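Local coordinates for protein neural-cadherin (Drosophila melanogaster, PDB 3UBF) that mediates calcium-dependent, mainly homophilic adhesion between cells, here as a fragment of three successive cadherin domains from its ectodomain, at residues F24-E29 against D88-I93; I289-E294 against G298-V303. All blocks are in the same frame, centred on the assembly; numbering follows the deposited sequence.

Overall arrangement
The fragment runs through three cadherin domains in series. Near its N terminus, in the first domain, contact 1 closes a loop of 58 residues. It sets 24-29 across the sandwich from 88-93, so that one sheet packs on the other. The chain then passes through the whole middle domain before contact 2. This second contact, in the third domain, closes a turn of three residues between 289-294 and 298-303, neighbouring strands of a single sheet. The two loops follow one another along the chain, neither nesting nor crossing. The contact centres lie about 69 Å apart, on opposite sides of the chain's centre, and each contact ties together parts of its own domain.

Contact 1: F24-E29 against D88-I93; sequences FQLEKE and DNQRVI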
loop_
_atom_site.group_PDB
_atom_site.type_symbol
_atom_site.label_atom_id
_atom_site.label_comp_id
_atom_site.label_asym_id
_atom_site.label_seq_id
_atom_site.Cartn_x
_atom_site.Cartn_y
_atom_site.Cartn_z
ATOM N N PHE A 24 -20.537 26.956 1.028
ATOM C CA PHE A 24 -20.254 28.115 1.833
ATOM C C PHE A 24 -21.076 29.294 1.351
ATOM O O PHE A 24 -21.596 29.302 0.224
ATOM C CB PHE A 24 -18.743 28.437 1.864
ATOM C CG PHE A 24 -18.180 28.877 0.540
ATOM C CD1 PHE A 24 -17.962 30.231 0.280
ATOM C CD2 PHE A 24 -17.868 27.941 -0.452
ATOM C CE1 PHE A 24 -17.433 30.647 -0.957
ATOM C CE2 PHE A 24 -17.355 28.343 -1.683
ATOM C CZ PHE A 24 -17.128 29.698 -1.935
ATOM N N GLN A 25 -21.188 30.262 2.251
ATOM C CA GLN A 25 -21.907 31.495 2.047
ATOM C C GLN A 25 -20.906 32.593 1.655
ATOM O O GLN A 25 -19.970 32.884 2.404
ATOM C CB GLN A 25 -22.623 31.848 3.357
ATOM C CG GLN A 25 -23.396 33.154 3.362
ATOM C CD GLN A 25 -24.539 33.121 2.403
ATOM O OE1 GLN A 25 -25.540 32.444 2.649
ATOM N NE2 GLN A 25 -24.401 33.835 1.283
ATOM N N LEU A 26 -21.091 33.177 0.477
ATOM C CA LEU A 26 -20.373 34.383 0.100
ATOM C C LEU A 26 -20.885 35.557 0.940
ATOM O O LEU A 26 -22.099 35.708 1.139
ATOM C CB LEU A 26 -20.569 34.682 -1.374
ATOM C CG LEU A 26 -19.719 33.857 -2.335
ATOM C CD1 LEU A 26 -20.257 33.977 -3.750
ATOM C CD2 LEU A 26 -18.260 34.301 -2.260
ATOM N N GLU A 27 -19.959 36.374 1.441
ATOM C CA GLU A 27 -20.318 37.479 2.318
ATOM C C GLU A 27 -20.784 38.673 1.512
ATOM O O GLU A 27 -20.368 38.875 0.364
ATOM C CB GLU A 27 -19.150 37.901 3.201
ATOM C CG GLU A 27 -18.353 36.762 3.813
ATOM C CD GLU A 27 -17.154 36.400 2.969
ATOM O OE1 GLU A 27 -17.324 36.212 1.743
ATOM O OE2 GLU A 27 -16.041 36.309 3.534
ATOM N N LYS A 28 -21.643 39.469 2.132
ATOM C CA LYS A 28 -22.135 40.684 1.519
ATOM C C LYS A 28 -21.687 41.908 2.323
ATOM O O LYS A 28 -21.653 41.863 3.555
ATOM C CB LYS A 28 -23.655 40.618 1.413
ATOM C CG LYS A 28 -24.357 40.367 2.723
ATOM C CD LYS A 28 -25.805 39.997 2.491
ATOM C CE LYS A 28 -26.475 39.658 3.801
ATOM N NZ LYS A 28 -27.949 39.522 3.639
ATOM N N GLU A 29 -21.340 42.989 1.628
ATOM C CA GLU A 29 -20.981 44.242 2.299
ATOM C C GLU A 29 -22.206 45.018 2.752
ATOM O O GLU A 29 -22.128 45.836 3.675
ATOM C CB GLU A 29 -20.067 45.117 1.436
ATOM C CG GLU A 29 -18.590 45.079 1.879
ATOM C CD GLU A 29 -18.249 46.084 3.005
ATOM O OE1 GLU A 29 -18.924 47.138 3.136
ATOM O OE2 GLU A 29 -17.278 45.835 3.760
ATOM N N ASP A 88 -20.690 45.211 -8.339
ATOM C CA ASP A 88 -19.366 44.755 -7.951
ATOM C C ASP A 88 -19.034 43.410 -8.560
ATOM O O ASP A 88 -19.914 42.717 -9.067
ATOM C CB ASP A 88 -19.259 44.663 -6.433
ATOM C CG ASP A 88 -18.773 45.938 -5.814
ATOM O OD1 ASP A 88 -18.883 46.993 -6.469
ATOM O OD2 ASP A 88 -18.273 45.885 -4.673
ATOM N N ASN A 89 -17.753 43.056 -8.499
ATOM C CA ASN A 89 -17.236 41.807 -9.044
ATOM C C ASN A 89 -16.274 41.189 -8.056
ATOM O O ASN A 89 -15.456 41.890 -7.464
ATOM C CB ASN A 89 -16.512 42.053 -10.372
ATOM C CG ASN A 89 -17.397 42.727 -11.401
ATOM O OD1 ASN A 89 -18.404 42.167 -11.837
ATOM N ND2 ASN A 89 -17.027 43.940 -11.790
ATOM N N GLN A 90 -16.376 39.879 -7.867
ATOM C CA GLN A 90 -15.472 39.185 -6.965
ATOM C C GLN A 90 -15.099 37.805 -7.476
ATOM O O GLN A 90 -15.963 36.985 -7.816
ATOM C CB GLN A 90 -16.077 39.074 -5.573
ATOM C CG GLN A 90 -15.092 38.641 -4.510
ATOM C CD GLN A 90 -15.785 38.189 -3.257
ATOM O OE1 GLN A 90 -16.965 37.858 -3.286
ATOM N NE2 GLN A 90 -15.059 38.160 -2.146
ATOM N N ARG A 91 -13.798 37.558 -7.513
ATOM C CA ARG A 91 -13.272 36.274 -7.907
ATOM C C ARG A 91 -13.343 35.319 -6.721
ATOM O O ARG A 91 -13.057 35.701 -5.580
ATOM C CB ARG A 91 -11.836 36.435 -8.394
ATOM C CG ARG A 91 -11.291 35.253 -9.150
ATOM C CD ARG A 91 -9.891 35.567 -9.626
ATOM N NE ARG A 91 -9.250 34.410 -10.240
ATOM C CZ ARG A 91 -8.026 34.413 -10.761
ATOM N NH1 ARG A 91 -7.284 35.516 -10.753
ATOM N NH2 ARG A 91 -7.541 33.302 -11.291
ATOM N N VAL A 92 -13.762 34.085 -6.991
ATOM C CA VAL A 92 -13.778 33.046 -5.970
ATOM C C VAL A 92 -12.874 31.899 -6.406
ATOM O O VAL A 92 -13.003 31.368 -7.522
ATOM C CB VAL A 92 -15.202 32.538 -5.663
ATOM C CG1 VAL A 92 -15.200 31.655 -4.416
ATOM C CG2 VAL A 92 -16.167 33.697 -5.470
ATOM N N ILE A 93 -11.937 31.549 -5.528
ATOM C CA ILE A 93 -11.014 30.441 -5.767
ATOM C C ILE A 93 -11.168 29.442 -4.641
ATOM O O ILE A 93 -10.704 29.679 -3.526
ATOM C CB ILE A 93 -9.525 30.902 -5.841
ATOM C CG1 ILE A 93 -9.356 32.130 -6.750
ATOM C CG2 ILE A 93 -8.636 29.763 -6.329
ATOM C CD1 ILE A 93 -7.903 32.625 -6.876
#
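In the beta-sandwich core of the first cadherin domain of this fragment, Phe24 and Leu26 pack against Gln90 and Val92. The contact joins the two sheets of the sandwich. Strand 22-25 pairs with strand 51-54 in one sheet, while strand 88-97 lies between strands 3-12 and 68-76 in the other. The backbones stay well apart, with Leu26 CA 9.1 Å from Val92 CA. No hydrogen bond crosses between the segments, so side chains alone bridge the gap.

Val92 is shared by both apolar partners, one methyl for each. Its CG1 lies anti to the backbone N (chi1 -169°) and meets Phe24 CZ at 3.7 Å. The methyl sits at the edge of the ring, near its plane, rather than over a face. Val92 CG2 faces Leu26 CD2 at 3.9 Å. The Leu26 and Val92 ends meet head-on, tip to tip, whereas the Phe24 side chain runs past that of Val92, the two pointing opposite ways. Val73 and Phe71 of strand 68-76 extend the same core beside Leu26 and Val92.

Gln90 passes alongside Leu26. Its chain is extended, and its OE1 comes within 3.9 Å of Leu26 CD2, a van der Waals contact. Gln90 NE2 bonds instead to Pro5 O on strand 3-12, which ties down the buried amide. The exposed Glu27 forms a salt bridge from OE2 to Lys7 NZ of that same strand.

The exposed Gln25 side chain grips two backbone carbonyls. Its NE2 donates to Asn49 O and also to the carbonyl of the next residue. This second bond, from Gln25 NE2 to Leu26 O, is 3.0 Å long and nearly straight at 167°, and the acceptor lies close to the amide plane of Gln25.

Contact 2: I289-E294 against G298-V303; sequences IVTATE and GFSTSV
Thr291 OG1 and Ser302 OG share a hydrogen bond of 2.8 Å across a non-hydrogen-bonded pair. Both hydroxyls lie anti to their own carbonyl carbons (chi1 -56° for Thr291 and -77° for Ser302). A valine in place of Thr291 would probably leave the Ser302 hydroxyl without its partner across the strands. Backbone bonds flank this link. Ala292 N donates to Thr301 O at 2.8 Å, and Thr301 N returns a bond to Ala292 O. Val290 and Val303 are joined by a similar reciprocal pair. Nearer the turn, Glu294 N reaches Phe299 O at 3.0 Å. The backbone bonds build the antiparallel beta hairpin of strands 285-294 and 300-310, in the third cadherin domain of the fragment. Beside the Ser302 hydroxyl, Ile289 CG2 packs on Ser302 CB at 3.6 Å. Val290, Ala292 and Val303 lie buried on the other face from Thr291 and Ser302, with Val290 CB 4.1 Å from Val303 CG1. Ala292 and Val303 also touch Phe214 there. At the turn end, the Glu294 and Phe299 side chains extend the same way, the carboxylate plane turned 63° from the ring. Glu294 OE2 bonds to Ser240 OG, while Glu294 OE1 sits in plane at the ring edge, 3.9 Å from Phe299 CD2.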
loop_
_atom_site.group_PDB
_atom_site.type_symbol
_atom_site.label_atom_id
_atom_site.label_comp_id
_atom_site.label_asym_id
_atom_site.label_seq_id
_atom_site.Cartn_x
_atom_site.Cartn_y
_atom_site.Cartn_z
ATOM N N ILE A 289 13.618 -20.098 16.940
ATOM C CA ILE A 289 13.898 -20.056 15.528
ATOM C C ILE A 289 13.022 -21.087 14.853
ATOM O O ILE A 289 13.067 -22.285 15.193
ATOM C CB ILE A 289 15.379 -20.314 15.205
ATOM C CG1 ILE A 289 16.251 -19.213 15.793
ATOM C CG2 ILE A 289 15.586 -20.374 13.693
ATOM C CD1 ILE A 289 17.751 -19.453 15.628
ATOM N N VAL A 290 12.218 -20.608 13.909
ATOM C CA VAL A 290 11.456 -21.483 13.036
ATOM C C VAL A 290 12.229 -21.727 11.744
ATOM O O VAL A 290 12.755 -20.792 11.120
ATOM C CB VAL A 290 10.043 -20.928 12.733
ATOM C CG1 VAL A 290 9.285 -21.884 11.783
ATOM C CG2 VAL A 290 9.261 -20.728 14.036
ATOM N N THR A 291 12.306 -22.991 11.354
ATOM C CA THR A 291 12.921 -23.352 10.088
ATOM C C THR A 291 11.863 -23.881 9.130
ATOM O O THR A 291 11.015 -24.679 9.523
ATOM C CB THR A 291 14.043 -24.365 10.299
ATOM O OG1 THR A 291 14.979 -23.813 11.228
ATOM C CG2 THR A 291 14.773 -24.684 8.979
ATOM N N ALA A 292 11.900 -23.385 7.890
ATOM C CA ALA A 292 11.106 -23.932 6.786
ATOM C C ALA A 292 11.993 -24.798 5.897
ATOM O O ALA A 292 12.985 -24.327 5.354
ATOM C CB ALA A 292 10.467 -22.822 5.964
ATOM N N THR A 293 11.618 -26.060 5.738
ATOM C CA THR A 293 12.413 -27.000 4.968
ATOM C C THR A 293 11.605 -27.568 3.817
ATOM O O THR A 293 10.495 -28.050 4.007
ATOM C CB THR A 293 12.918 -28.134 5.870
ATOM O OG1 THR A 293 13.588 -27.557 6.997
ATOM C CG2 THR A 293 13.875 -29.053 5.130
ATOM N N GLU A 294 12.171 -27.479 2.618
ATOM C CA GLU A 294 11.629 -28.154 1.446
ATOM C C GLU A 294 12.177 -29.565 1.411
ATOM O O GLU A 294 13.373 -29.771 1.604
ATOM C CB GLU A 294 12.032 -27.423 0.166
ATOM C CG GLU A 294 11.326 -26.095 -0.049
ATOM C CD GLU A 294 11.582 -25.494 -1.426
ATOM O OE1 GLU A 294 12.594 -25.850 -2.072
ATOM O OE2 GLU A 294 10.766 -24.649 -1.857
ATOM N N GLY A 298 17.110 -30.333 -0.079
ATOM C CA GLY A 298 18.011 -29.373 0.563
ATOM C C GLY A 298 17.420 -28.137 1.219
ATOM O O GLY A 298 17.416 -28.045 2.455
ATOM N N PHE A 299 16.920 -27.206 0.399
ATOM C CA PHE A 299 16.619 -25.825 0.837
ATOM C C PHE A 299 15.915 -25.657 2.169
ATOM O O PHE A 299 14.836 -26.209 2.396
ATOM C CB PHE A 299 15.851 -25.038 -0.229
ATOM C CG PHE A 299 16.711 -24.544 -1.354
ATOM C CD1 PHE A 299 17.954 -23.959 -1.095
ATOM C CD2 PHE A 299 16.281 -24.651 -2.668
ATOM C CE1 PHE A 299 18.761 -23.506 -2.129
ATOM C CE2 PHE A 299 17.078 -24.202 -3.711
ATOM C CZ PHE A 299 18.325 -23.629 -3.442
ATOM N N SER A 300 16.543 -24.886 3.048
ATOM C CA SER A 300 15.881 -24.441 4.257
ATOM C C SER A 300 16.144 -22.960 4.523
ATOM O O SER A 300 17.171 -22.412 4.108
ATOM C CB SER A 300 16.259 -25.308 5.459
ATOM O OG SER A 300 17.644 -25.244 5.703
ATOM N N THR A 301 15.182 -22.322 5.185
ATOM C CA THR A 301 15.301 -20.942 5.611
ATOM C C THR A 301 14.838 -20.846 7.058
ATOM O O THR A 301 13.892 -21.532 7.455
ATOM C CB THR A 301 14.452 -20.003 4.734
ATOM O OG1 THR A 301 14.855 -20.150 3.366
ATOM C CG2 THR A 301 14.614 -18.543 5.161
ATOM N N SER A 302 15.510 -19.998 7.836
ATOM C CA SER A 302 15.104 -19.737 9.210
ATOM C C SER A 302 14.622 -18.309 9.454
ATOM O O SER A 302 14.955 -17.387 8.718
ATOM C CB SER A 302 16.231 -20.100 10.167
ATOM O OG SER A 302 16.269 -21.505 10.324
ATOM N N VAL A 303 13.817 -18.148 10.491
ATOM C CA VAL A 303 13.301 -16.847 10.884
ATOM C C VAL A 303 13.200 -16.796 12.409
ATOM O O VAL A 303 13.050 -17.827 13.053
ATOM C CB VAL A 303 11.927 -16.571 10.208
ATOM C CG1 VAL A 303 10.807 -17.417 10.831
ATOM C CG2 VAL A 303 11.599 -15.092 10.215
#